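Local atomic coordinates of protein SOSEKI 4 (Arabidopsis thaliana, PDB entry 6RSN), a protein that locally interprets global polarity cues, polymerises into filaments needed for its polar localization, and promotes auxin biosynthesis and signaling in plant development. Residues V9-L12 / G16-D19; N41-N44 / G50-C53; I78-V81 / E85-L88. The protein carries 1 engineered substitution. All blocks are in the same frame, centred on the assembly; numbering follows the deposited sequence.

Contact 1 of 3, residues V9-L12 / G16-D19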
loop_
_atom_site.group_PDB
_atom_site.type_symbol
_atom_site.label_atom_id
_atom_site.label_comp_id
_atom_site.label_asym_id
_atom_site.label_seq_id
_atom_site.Cartn_x
_atom_site.Cartn_y
_atom_site.Cartn_z
ATOM N N VAL A 9 4.112 0.294 -5.428
ATOM C CA VAL A 9 4.036 -1.125 -5.769
ATOM C C VAL A 9 3.272 -1.803 -4.634
ATOM O O VAL A 9 3.546 -1.509 -3.479
ATOM C CB VAL A 9 5.429 -1.772 -5.965
ATOM C CG1 VAL A 9 5.383 -3.306 -6.012
ATOM C CG2 VAL A 9 6.120 -1.265 -7.244
ATOM N N TYR A 10 2.314 -2.680 -4.980
ATOM C CA TYR A 10 1.653 -3.431 -3.901
ATOM C C TYR A 10 1.561 -4.917 -4.237
ATOM O O TYR A 10 1.353 -5.338 -5.396
ATOM C CB TYR A 10 0.276 -2.836 -3.522
ATOM C CG TYR A 10 -0.811 -2.921 -4.576
ATOM C CD1 TYR A 10 -0.968 -1.922 -5.522
ATOM C CD2 TYR A 10 -1.648 -4.026 -4.656
ATOM C CE1 TYR A 10 -1.965 -1.993 -6.496
ATOM C CE2 TYR A 10 -2.658 -4.114 -5.613
ATOM C CZ TYR A 10 -2.785 -3.116 -6.565
ATOM O OH TYR A 10 -3.775 -3.216 -7.515
ATOM N N TYR A 11 1.664 -5.759 -3.190
ATOM C CA TYR A 11 1.526 -7.206 -3.281
ATOM C C TYR A 11 0.209 -7.602 -2.619
ATOM O O TYR A 11 -0.149 -7.040 -1.579
ATOM C CB TYR A 11 2.615 -7.885 -2.442
ATOM C CG TYR A 11 3.990 -7.744 -3.041
ATOM C CD1 TYR A 11 4.729 -6.594 -2.803
ATOM C CD2 TYR A 11 4.524 -8.754 -3.829
ATOM C CE1 TYR A 11 6.006 -6.491 -3.329
ATOM C CE2 TYR A 11 5.803 -8.643 -4.389
ATOM C CZ TYR A 11 6.526 -7.498 -4.121
ATOM O OH TYR A 11 7.788 -7.287 -4.632
ATOM N N LEU A 12 -0.608 -8.396 -3.305
ATOM C CA LEU A 12 -1.794 -8.894 -2.592
ATOM C C LEU A 12 -1.510 -10.316 -2.146
ATOM O O LEU A 12 -0.953 -11.109 -2.909
ATOM C CB LEU A 12 -3.004 -8.970 -3.536
ATOM C CG LEU A 12 -3.418 -7.618 -4.076
ATOM C CD1 LEU A 12 -4.663 -7.786 -4.974
ATOM C CD2 LEU A 12 -3.712 -6.655 -2.896
ATOM N N GLY A 16 -1.214 -16.891 0.179
ATOM C CA GLY A 16 0.210 -16.657 0.336
ATOM C C GLY A 16 0.799 -16.104 -0.954
ATOM O O GLY A 16 1.780 -16.639 -1.463
ATOM N N ARG A 17 0.134 -15.074 -1.491
ATOM C CA ARG A 17 0.707 -14.153 -2.463
ATOM C C ARG A 17 0.957 -14.830 -3.806
ATOM O O ARG A 17 1.991 -14.577 -4.426
ATOM C CB ARG A 17 1.995 -13.523 -1.920
ATOM C CG ARG A 17 1.832 -12.068 -1.493
ATOM C CD ARG A 17 3.292 -11.542 -1.533
ATOM N NE ARG A 17 3.770 -11.307 -0.158
ATOM C CZ ARG A 17 4.976 -10.792 0.154
ATOM N NH1 ARG A 17 5.824 -10.413 -0.797
ATOM N NH2 ARG A 17 5.340 -10.689 1.419
ATOM N N LEU A 18 -0.020 -15.633 -4.265
ATOM C CA LEU A 18 0.115 -16.454 -5.470
ATOM C C LEU A 18 0.365 -15.609 -6.732
ATOM O O LEU A 18 0.210 -16.144 -7.828
ATOM C CB LEU A 18 -1.147 -17.310 -5.696
ATOM C CG LEU A 18 -1.667 -18.200 -4.568
ATOM C CD1 LEU A 18 -2.887 -17.565 -3.920
ATOM C CD2 LEU A 18 -2.058 -19.566 -5.123
ATOM N N ASP A 19 0.740 -14.314 -6.610
ATOM C CA ASP A 19 0.749 -13.411 -7.764
ATOM C C ASP A 19 1.823 -12.308 -7.667
ATOM O O ASP A 19 2.291 -11.912 -6.591
ATOM C CB ASP A 19 -0.660 -12.874 -8.076
ATOM C CG ASP A 19 -0.766 -12.029 -9.349
ATOM O OD1 ASP A 19 -0.126 -12.409 -10.380
ATOM O OD2 ASP A 19 -1.474 -10.970 -9.299
#
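Tyr-11 and Arg-17 make the side-chain contact between strand residues 9-12 and loop residues 16-19. NH1 of Arg-17 lies over one face of the Tyr-11 ring, nearest to CD2 at 3.7 Å. It sits toward the rim and not over the middle. CZ of Arg-17 is 4.9 Å from the centroid of the Tyr-11 ring and 29° off its normal. This is an off-centre cation-pi contact. The guanidinium does not lie flat on the ring, since the two planes are 58° apart. The aliphatic part of the arginine adds apolar packing, with Arg-17 CD 3.8 Å from Tyr-11 CB. A bend at chi3 (-109°) turns the guanidinium over the ring. Arg-17 is poorly ordered, so its end is probably mobile.

The next strand residue meets the base of the same side chain. Arg-17 CG is 3.3 Å from Leu-12 O. Arg-17 CA also points a C-H at this oxygen, with CA 3.5 Å from Leu-12 O. The backbone of Arg-17 has positive phi and psi, as in a left-handed helical conformation, where the chain turns in the loop.

Tyr-11 is held further out by backbone bonds to Leu-88 and Gly-90, and its ring touches Val-87 and Pro-21. Arg-17 also rests on Lys-89. The side chain of Leu-12 packs instead on Met-51, Tyr-55 and Trp-57. The contact belongs to the beta-hairpin connection between antiparallel strands 5-13 and 22-27, the hairpin that opens a ubiquitin-like fold.

Contact 2 of 3, residues N41-N44 / G50-C53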
loop_
_atom_site.group_PDB
_atom_site.type_symbol
_atom_site.label_atom_id
_atom_site.label_comp_id
_atom_site.label_asym_id
_atom_site.label_seq_id
_atom_site.Cartn_x
_atom_site.Cartn_y
_atom_site.Cartn_z
ATOM N N ASN A 41 -7.909 5.764 -2.178
ATOM C CA ASN A 41 -8.679 6.524 -3.168
ATOM C C ASN A 41 -8.335 6.158 -4.613
ATOM O O ASN A 41 -9.216 6.067 -5.501
ATOM C CB ASN A 41 -8.484 8.034 -2.961
ATOM C CG ASN A 41 -9.194 8.500 -1.712
ATOM O OD1 ASN A 41 -10.183 7.894 -1.297
ATOM N ND2 ASN A 41 -8.716 9.570 -1.091
ATOM N N ARG A 42 -7.056 5.961 -4.886
ATOM C CA ARG A 42 -6.627 5.607 -6.231
ATOM C C ARG A 42 -7.115 4.202 -6.567
ATOM O O ARG A 42 -7.550 3.937 -7.694
ATOM C CB ARG A 42 -5.098 5.687 -6.329
ATOM C CG ARG A 42 -4.503 5.236 -7.668
ATOM C CD ARG A 42 -5.186 6.094 -8.722
ATOM N NE ARG A 42 -4.397 6.022 -9.955
ATOM C CZ ARG A 42 -4.838 6.375 -11.137
ATOM N NH1 ARG A 42 -6.055 6.871 -11.270
ATOM N NH2 ARG A 42 -4.047 6.278 -12.202
ATOM N N LEU A 43 -6.978 3.264 -5.610
ATOM C CA LEU A 43 -7.492 1.917 -5.912
ATOM C C LEU A 43 -9.005 1.937 -6.141
ATOM O O LEU A 43 -9.541 1.171 -6.955
ATOM C CB LEU A 43 -7.154 0.958 -4.753
ATOM C CG LEU A 43 -5.687 0.545 -4.716
ATOM C CD1 LEU A 43 -5.383 -0.195 -3.413
ATOM C CD2 LEU A 43 -5.311 -0.312 -5.929
ATOM N N ASN A 44 -9.737 2.708 -5.341
ATOM C CA ASN A 44 -11.182 2.810 -5.549
ATOM C C ASN A 44 -11.469 3.250 -6.975
ATOM O O ASN A 44 -12.424 2.743 -7.598
ATOM C CB ASN A 44 -11.801 3.824 -4.559
ATOM C CG ASN A 44 -11.794 3.289 -3.133
ATOM O OD1 ASN A 44 -11.508 2.143 -2.853
ATOM N ND2 ASN A 44 -12.138 4.138 -2.172
ATOM N N GLY A 50 -15.230 -1.709 -4.064
ATOM C CA GLY A 50 -15.255 -2.979 -3.364
ATOM C C GLY A 50 -13.939 -3.752 -3.294
ATOM O O GLY A 50 -13.939 -4.874 -2.757
HETATM N N MSE A 51 -12.822 -3.187 -3.809
HETATM C CA MSE A 51 -11.584 -3.958 -3.811
HETATM C C MSE A 51 -10.790 -3.679 -2.524
HETATM O O MSE A 51 -10.404 -4.642 -1.799
HETATM C CB MSE A 51 -10.808 -3.593 -5.097
HETATM C CG MSE A 51 -9.458 -4.326 -5.213
HETATM SE SE MSE A 51 -7.967 -3.226 -4.459
HETATM C CE MSE A 51 -6.465 -4.472 -4.842
ATOM N N ALA A 52 -10.397 -2.409 -2.247
ATOM C CA ALA A 52 -9.344 -2.217 -1.232
ATOM C C ALA A 52 -9.836 -2.611 0.161
ATOM O O ALA A 52 -9.027 -3.015 0.974
ATOM C CB ALA A 52 -8.851 -0.811 -1.233
ATOM N N CYS A 53 -11.154 -2.577 0.379
ATOM C CA CYS A 53 -11.708 -2.935 1.671
ATOM C C CYS A 53 -11.650 -4.441 1.886
ATOM O O CYS A 53 -11.908 -4.827 3.074
ATOM C CB CYS A 53 -13.176 -2.493 1.824
ATOM S SG CYS A 53 -14.227 -3.075 0.452
#
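Leu-43 meets Met-51 and Ala-52, and Asn-44 meets Ala-52, where helix segment 41-44 touches segment 50-53. One residue before Leu-43, Arg-42 joins the helix to strand 22-27. Its side chain lies along that strand, and its NE is hydrogen-bonded to the backbone oxygen of Glu-25.

Leu-43 carries the contact and points toward the short helix. Its CD1 methyl does the touching. It is 4.1 Å from Met-51 SE and 4.1 Å from Ala-52 CB. SE and CB are themselves about 4.1 Å apart, from Met-51 SE to Ala-52 CB. The three groups thus form a nearly equilateral apolar cluster, at ordinary van der Waals spacing. Leu-43 CG stands beside its backbone N and anti to the carbonyl carbon (chi1 -75°), which turns the branched end toward the sheet. Residue 51 is a selenomethionine. Its CG is anti to the backbone N, and a bend at chi2 (-93°) brings the selenium to the leucine methyl. CE continues past it toward strand 5-13.

Asn-44 follows on the flank. It leaves the backbone to one side of the short helix, and its amide end comes back near the Ala-52 methyl. The Ala-52 methyl is therefore met by two consecutive residues of the helix.

The cluster is buried between helices and sheet. Leu-43 and Met-51 both rest on Tyr-10 of strand 5-13. Leu-43 also reaches Ile-24 of strand 22-27. Ala-52 O accepts a hydrogen bond from Trp-57 NE1, which links Ala-52 to strand 55-63.

Contact 3 of 3, residues I78-V81 / E85-L88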
loop_
_atom_site.group_PDB
_atom_site.type_symbol
_atom_site.label_atom_id
_atom_site.label_comp_id
_atom_site.label_asym_id
_atom_site.label_seq_id
_atom_site.Cartn_x
_atom_site.Cartn_y
_atom_site.Cartn_z
ATOM N N ILE A 78 2.391 7.107 5.269
ATOM C CA ILE A 78 3.173 5.985 4.802
ATOM C C ILE A 78 4.613 6.427 4.579
ATOM O O ILE A 78 4.867 7.365 3.840
ATOM C CB ILE A 78 2.605 5.419 3.485
ATOM C CG1 ILE A 78 1.169 4.901 3.680
ATOM C CG2 ILE A 78 3.517 4.298 3.019
ATOM C CD1 ILE A 78 0.508 4.378 2.384
ATOM N N PHE A 79 5.562 5.760 5.248
ATOM C CA PHE A 79 6.960 6.050 4.985
ATOM C C PHE A 79 7.498 5.217 3.814
ATOM O O PHE A 79 7.200 4.022 3.697
ATOM C CB PHE A 79 7.750 5.770 6.258
ATOM C CG PHE A 79 7.326 6.615 7.427
ATOM C CD1 PHE A 79 7.778 7.922 7.547
ATOM C CD2 PHE A 79 6.431 6.150 8.357
ATOM C CE1 PHE A 79 7.397 8.674 8.644
ATOM C CE2 PHE A 79 6.034 6.899 9.450
ATOM C CZ PHE A 79 6.557 8.175 9.618
ATOM N N PRO A 80 8.388 5.794 2.971
ATOM C CA PRO A 80 9.026 5.055 1.874
ATOM C C PRO A 80 10.129 4.115 2.358
ATOM O O PRO A 80 10.652 4.263 3.467
ATOM C CB PRO A 80 9.688 6.178 1.062
ATOM C CG PRO A 80 10.060 7.186 2.124
ATOM C CD PRO A 80 8.864 7.181 3.058
ATOM N N VAL A 81 10.482 3.160 1.487
ATOM C CA VAL A 81 11.603 2.257 1.706
ATOM C C VAL A 81 12.588 2.437 0.547
ATOM O O VAL A 81 12.179 2.473 -0.619
ATOM C CB VAL A 81 11.118 0.798 1.874
ATOM C CG1 VAL A 81 10.853 0.082 0.549
ATOM C CG2 VAL A 81 12.022 -0.022 2.779
ATOM N N GLU A 85 10.788 4.833 -2.628
ATOM C CA GLU A 85 10.103 3.623 -3.049
ATOM C C GLU A 85 9.055 3.245 -2.006
ATOM O O GLU A 85 9.405 3.088 -0.819
ATOM C CB GLU A 85 11.110 2.484 -3.136
ATOM C CG GLU A 85 10.819 1.513 -4.249
ATOM C CD GLU A 85 11.854 0.408 -4.259
ATOM O OE1 GLU A 85 12.951 0.660 -4.780
ATOM O OE2 GLU A 85 11.569 -0.700 -3.720
ATOM N N TYR A 86 7.803 3.125 -2.490
ATOM C CA TYR A 86 6.650 2.772 -1.671
ATOM C C TYR A 86 6.221 1.368 -2.051
ATOM O O TYR A 86 5.910 1.110 -3.224
ATOM C CB TYR A 86 5.455 3.718 -1.835
ATOM C CG TYR A 86 5.703 5.116 -1.327
ATOM C CD1 TYR A 86 5.715 5.385 0.033
ATOM C CD2 TYR A 86 5.901 6.158 -2.218
ATOM C CE1 TYR A 86 5.922 6.661 0.524
ATOM C CE2 TYR A 86 6.133 7.447 -1.754
ATOM C CZ TYR A 86 6.115 7.697 -0.387
ATOM O OH TYR A 86 6.352 8.958 0.081
ATOM N N VAL A 87 6.240 0.474 -1.036
ATOM C CA VAL A 87 5.898 -0.930 -1.268
ATOM C C VAL A 87 4.915 -1.311 -0.182
ATOM O O VAL A 87 5.251 -1.203 1.003
ATOM C CB VAL A 87 7.113 -1.898 -1.214
ATOM C CG1 VAL A 87 6.662 -3.334 -1.369
ATOM C CG2 VAL A 87 8.206 -1.583 -2.242
ATOM N N LEU A 88 3.740 -1.781 -0.617
ATOM C CA LEU A 88 2.702 -2.138 0.334
ATOM C C LEU A 88 2.378 -3.610 0.136
ATOM O O LEU A 88 2.622 -4.199 -0.921
ATOM C CB LEU A 88 1.428 -1.354 -0.004
ATOM C CG LEU A 88 1.526 0.177 -0.077
ATOM C CD1 LEU A 88 0.169 0.794 -0.316
ATOM C CD2 LEU A 88 2.184 0.825 1.126
HETATM O O HOH W 1 5.368 9.552 2.480
HETATM O O HOH W 2 7.079 1.392 1.821
#
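Val-81 and Glu-85 meet through their backbones. Val-81 N points its N-H almost straight at Glu-85 O (166° at the hydrogen). The modelled 2.5 Å from Val-81 N to Glu-85 O is shorter than a sound bond, so the exact distance is doubtful. The segments run 122° apart end to end, so they do not continue as a regular ladder.

Two waters bridge the segments. One donates to Ile-78 O at 2.6 Å. It is also hydrogen-bonded to Tyr-86 OH, which bonds Gln-84 NE2 as well. The other accepts from Val-87 N at 3.1 Å and may donate to Phe-79 O.

The Tyr-86 ring receives Pro-80 over one face. Pro-80 CB is 4.2 Å from the centroid of the Tyr-86 ring, a CH-pi contact 26° off the normal. Ile-78 O lies at the ring edge, near its plane.

Apolar contacts complete the joint. The chi1 of Ile-78 turns CG2 to Tyr-86 CD1, at 3.9 Å. The CG1 branch carries Ile-78 CD1 to Leu-88 CD2, 4.1 Å away. Val-81 CG1 packs on Val-87 CG2 at 4.2 Å.

The connection leads from short strand 77-78 into strand 86-92. That strand lies between 5-13 and 55-63, the central place of the last strand in a ubiquitin-like fold.

How the contacts relate
The three contacts follow one another along the chain without nesting. Contacts 1 and 3 meet at the sheet, where strands 5-13 and 86-92 run parallel as neighbours, joined by backbone hydrogen bonds. Their centres are about 15 Å apart. The centres of contacts 1 and 2 are also about 15 Å apart. Tyr-10 and Leu-12 form the seam between them, under the helices. Contacts 2 and 3 do not touch. Their centres lie about 18 Å apart on opposite sides of the chain's centre. Strand 5-13 carries contact 1, pairs with the strand of contact 3 and is covered by the helices of contact 2. The contacts thus join hairpin, helices and central strand of the DIX-like domain, the part required for polymerization.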